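Local coordinates for macrolide export ATP-binding/permease protein MacB (Actinobacillus actinomycetemcomitans, PDB 3FTJ) that probably exports macrolides as the noncanonical ABC transporter of the tripartite efflux system MacAB-TdeA, and is represented here by its periplasmic region, at residues D183-S186 with T187-E190; I208-S211 with D212-K215. All coordinates share one frame; numbering follows the deposited sequence.

Contact 1. Residues D183-S186 with T187-E190; sequences DVNS and TVAE
N185 turns its side-chain amide back over the first turn of helix 186-201, and its OD1 takes up two backbone N-H groups there. The firmer bond comes from V188 N, 3.1 Å from N185 OD1, with an N-H...O angle of 152°. This donor stands above the carbonyl plane, 38° out of it, and so does not follow a lone pair. T187 N lies nearer, 2.8 Å from N185 OD1, yet that bond is bent far enough from straight to count as weak. The amide gets there because CG is anti to the backbone N (chi1 -177°), which places it beside the carbonyl carbon and next to the turn.

The backbone carbonyl of the same residue starts the helical ladder: A189 N donates to N185 O over 2.9 Å and nearly straight, while V188 N adds a weak second bond to that oxygen. One step on, E190 N reaches S186 O at 3.0 Å. Carbon contacts are modest. V188 CG2 lies 3.8 Å from N185 CB, the two side chains crossing at about a right angle, and V184 CG2 meets A189 CB at 4.3 Å. The carboxylate of E190 looks elsewhere, its OE1 being hydrogen-bonded to N210 ND2. With OD1 serving the N-H groups two and three residues ahead, the arrangement is an asparagine N-cap, placed where the loop after strand 175-180 enters the helix.

Contact 2. Residues I208-S211 with D212-K215; sequences IMNS and DTIK
N210 and T213 meet through their first torsions. In N210, chi1 of 52° sets CG between the backbone N and the carbonyl carbon, swinging OD1 over the opening turn of helix 211-219; in T213, chi1 of -72° leaves OG1 beside its own backbone N, facing strand 206-209. T213 N donates to N210 OD1 at 3.0 Å, running nearly along the C=O axis, with an N-H...O angle of 154°. Main-chain bonds take over beyond the cap: I214 N to N210 O at 3.1 Å, and K215 N to S211 O at 3.0 Å.

The threonine hydroxyl sits between polar neighbours and has both within reach: T213 OG1 comes to 3.0 Å from I208 O, and it is hydrogen-bonded to a water 2.6 Å from T213 OG1. The same water is within hydrogen-bonding distance of N210 OD1 and can donate to it. On the methyl side, the bent chain of M209 packs CE against T213 CG2. The other end of the N210 amide is also engaged, since ND2 is hydrogen-bonded to E190 OE1 on helix 186-201. The buried amide thus has a partner at each end: its oxygen accepts T213 N and probably also the water, and its nitrogen gives to a carboxylate. This settles the orientation of the amide, and the N-H is compatible with a charged E190 and would modestly stabilise it.

Overall arrangement
Contacts 1 and 2 lie in series along the chain, their centres about 13 Å apart and on the same side of the chain's centre. Contact 1 begins helix 186-201; that helix leads to strand 206-209, after which contact 2 leads into helix 211-219. Both helices open at an asparagine N-cap, and the two contacts meet through the hydrogen bond between E190 and N210, while E190 CG packs on I208 CD1 at 4.2 Å. Strand 15-20, paired with both 175-180 and 206-209 in the mixed sheet, adjoins both through M16. The pair thus ties two successive helix starts to one sheet region of the periplasmic part of MacB.

Contact 1. Residues D183-S186 with T187-E190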
loop_
_atom_site.group_PDB
_atom_site.type_symbol
_atom_site.label_atom_id
_atom_site.label_comp_id
_atom_site.label_asym_id
_atom_site.label_seq_id
_atom_site.Cartn_x
_atom_site.Cartn_y
_atom_site.Cartn_z
ATOM N N ASP A 183 -18.742 12.246 -2.830
ATOM C CA ASP A 183 -20.124 12.573 -2.482
ATOM C C ASP A 183 -20.893 11.469 -1.747
ATOM O O ASP A 183 -22.122 11.437 -1.802
ATOM C CB ASP A 183 -20.904 13.021 -3.728
ATOM C CG ASP A 183 -20.905 11.972 -4.832
ATOM O OD1 ASP A 183 -20.909 10.765 -4.510
ATOM O OD2 ASP A 183 -20.899 12.357 -6.024
ATOM N N VAL A 184 -20.188 10.579 -1.052
ATOM C CA VAL A 184 -20.868 9.510 -0.313
ATOM C C VAL A 184 -20.562 9.527 1.182
ATOM O O VAL A 184 -19.446 9.851 1.600
ATOM C CB VAL A 184 -20.558 8.102 -0.890
ATOM C CG1 VAL A 184 -19.076 7.843 -0.878
ATOM C CG2 VAL A 184 -21.276 7.022 -0.086
ATOM N N ASN A 185 -21.573 9.180 1.973
ATOM C CA ASN A 185 -21.468 9.103 3.428
ATOM C C ASN A 185 -20.450 8.053 3.879
ATOM O O ASN A 185 -20.641 6.857 3.668
ATOM C CB ASN A 185 -22.849 8.790 4.019
ATOM C CG ASN A 185 -22.851 8.763 5.538
ATOM O OD1 ASN A 185 -22.096 8.014 6.170
ATOM N ND2 ASN A 185 -23.725 9.568 6.133
ATOM N N SER A 186 -19.375 8.513 4.508
ATOM C CA SER A 186 -18.269 7.645 4.901
ATOM C C SER A 186 -18.726 6.437 5.727
ATOM O O SER A 186 -18.217 5.329 5.553
ATOM C CB SER A 186 -17.227 8.457 5.671
ATOM O OG SER A 186 -16.111 7.664 6.019
ATOM N N THR A 187 -19.685 6.654 6.621
ATOM C CA THR A 187 -20.214 5.573 7.441
ATOM C C THR A 187 -20.959 4.534 6.602
ATOM O O THR A 187 -20.857 3.331 6.847
ATOM C CB THR A 187 -21.163 6.104 8.528
ATOM O OG1 THR A 187 -20.415 6.835 9.515
ATOM C CG2 THR A 187 -21.874 4.957 9.193
ATOM N N VAL A 188 -21.714 5.005 5.614
ATOM C CA VAL A 188 -22.459 4.110 4.733
ATOM C C VAL A 188 -21.496 3.333 3.840
ATOM O O VAL A 188 -21.678 2.142 3.603
ATOM C CB VAL A 188 -23.454 4.883 3.843
ATOM C CG1 VAL A 188 -24.017 3.971 2.766
ATOM C CG2 VAL A 188 -24.572 5.498 4.688
ATOM N N ALA A 189 -20.463 4.016 3.355
ATOM C CA ALA A 189 -19.461 3.386 2.501
ATOM C C ALA A 189 -18.729 2.272 3.243
ATOM O O ALA A 189 -18.500 1.192 2.691
ATOM C CB ALA A 189 -18.479 4.416 1.984
ATOM N N GLU A 190 -18.364 2.528 4.495
ATOM C CA GLU A 190 -17.707 1.501 5.293
ATOM C C GLU A 190 -18.605 0.280 5.385
ATOM O O GLU A 190 -18.152 -0.844 5.184
ATOM C CB GLU A 190 -17.355 2.008 6.696
ATOM C CG GLU A 190 -16.830 0.912 7.615
ATOM C CD GLU A 190 -16.184 1.454 8.881
ATOM O OE1 GLU A 190 -15.825 2.654 8.904
ATOM O OE2 GLU A 190 -16.037 0.677 9.851
#

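Contact 2. Residues I208-S211 with D212-K215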
loop_
_atom_site.group_PDB
_atom_site.type_symbol
_atom_site.label_atom_id
_atom_site.label_comp_id
_atom_site.label_asym_id
_atom_site.label_seq_id
_atom_site.Cartn_x
_atom_site.Cartn_y
_atom_site.Cartn_z
ATOM N N ILE A 208 -11.186 -2.707 9.058
ATOM C CA ILE A 208 -11.052 -1.481 8.286
ATOM C C ILE A 208 -10.509 -0.358 9.154
ATOM O O ILE A 208 -10.951 -0.163 10.288
ATOM C CB ILE A 208 -12.399 -1.081 7.662
ATOM C CG1 ILE A 208 -12.926 -2.217 6.779
ATOM C CG2 ILE A 208 -12.262 0.210 6.865
ATOM C CD1 ILE A 208 -14.092 -1.820 5.894
ATOM N N MET A 209 -9.526 0.358 8.618
ATOM C CA MET A 209 -8.916 1.493 9.293
ATOM C C MET A 209 -9.304 2.757 8.550
ATOM O O MET A 209 -9.095 2.862 7.346
ATOM C CB MET A 209 -7.392 1.381 9.270
ATOM C CG MET A 209 -6.810 0.185 9.981
ATOM S SD MET A 209 -6.476 0.530 11.714
ATOM C CE MET A 209 -7.871 -0.267 12.505
ATOM N N ASN A 210 -9.865 3.716 9.276
ATOM C CA ASN A 210 -10.186 5.022 8.719
ATOM C C ASN A 210 -10.291 6.058 9.828
ATOM O O ASN A 210 -9.983 5.769 10.986
ATOM C CB ASN A 210 -11.484 4.964 7.908
ATOM C CG ASN A 210 -12.623 4.338 8.678
ATOM O OD1 ASN A 210 -12.633 4.341 9.907
ATOM N ND2 ASN A 210 -13.597 3.801 7.958
ATOM N N SER A 211 -10.731 7.260 9.474
ATOM C CA SER A 211 -10.922 8.328 10.452
ATOM C C SER A 211 -11.785 7.859 11.623
ATOM O O SER A 211 -11.429 8.049 12.786
ATOM C CB SER A 211 -11.561 9.545 9.787
ATOM O OG SER A 211 -11.547 10.656 10.662
ATOM N N ASP A 212 -12.915 7.234 11.310
ATOM C CA ASP A 212 -13.818 6.741 12.346
ATOM C C ASP A 212 -13.129 5.788 13.327
ATOM O O ASP A 212 -13.379 5.844 14.532
ATOM C CB ASP A 212 -15.036 6.059 11.725
ATOM C CG ASP A 212 -16.040 5.610 12.769
ATOM O OD1 ASP A 212 -16.604 6.487 13.466
ATOM O OD2 ASP A 212 -16.261 4.380 12.896
ATOM N N THR A 213 -12.271 4.910 12.807
ATOM C CA THR A 213 -11.518 3.980 13.646
ATOM C C THR A 213 -10.590 4.705 14.616
ATOM O O THR A 213 -10.567 4.399 15.804
ATOM C CB THR A 213 -10.670 3.003 12.808
ATOM O OG1 THR A 213 -11.528 2.056 12.163
ATOM C CG2 THR A 213 -9.688 2.256 13.702
ATOM N N ILE A 214 -9.826 5.666 14.105
ATOM C CA ILE A 214 -8.943 6.458 14.957
ATOM C C ILE A 214 -9.736 7.121 16.078
ATOM O O ILE A 214 -9.389 7.002 17.250
ATOM C CB ILE A 214 -8.193 7.544 14.161
ATOM C CG1 ILE A 214 -7.235 6.913 13.146
ATOM C CG2 ILE A 214 -7.429 8.467 15.105
ATOM C CD1 ILE A 214 -6.541 7.939 12.270
ATOM N N LYS A 215 -10.808 7.816 15.714
ATOM C CA LYS A 215 -11.644 8.482 16.708
ATOM C C LYS A 215 -12.171 7.497 17.749
ATOM O O LYS A 215 -12.141 7.767 18.949
ATOM C CB LYS A 215 -12.817 9.199 16.043
ATOM C CG LYS A 215 -13.649 10.003 17.023
ATOM C CD LYS A 215 -14.931 10.516 16.395
ATOM C CE LYS A 215 -15.884 9.372 16.094
ATOM N NZ LYS A 215 -17.313 9.795 16.185
HETATM O O HOH W 1 -14.012 2.449 11.589
#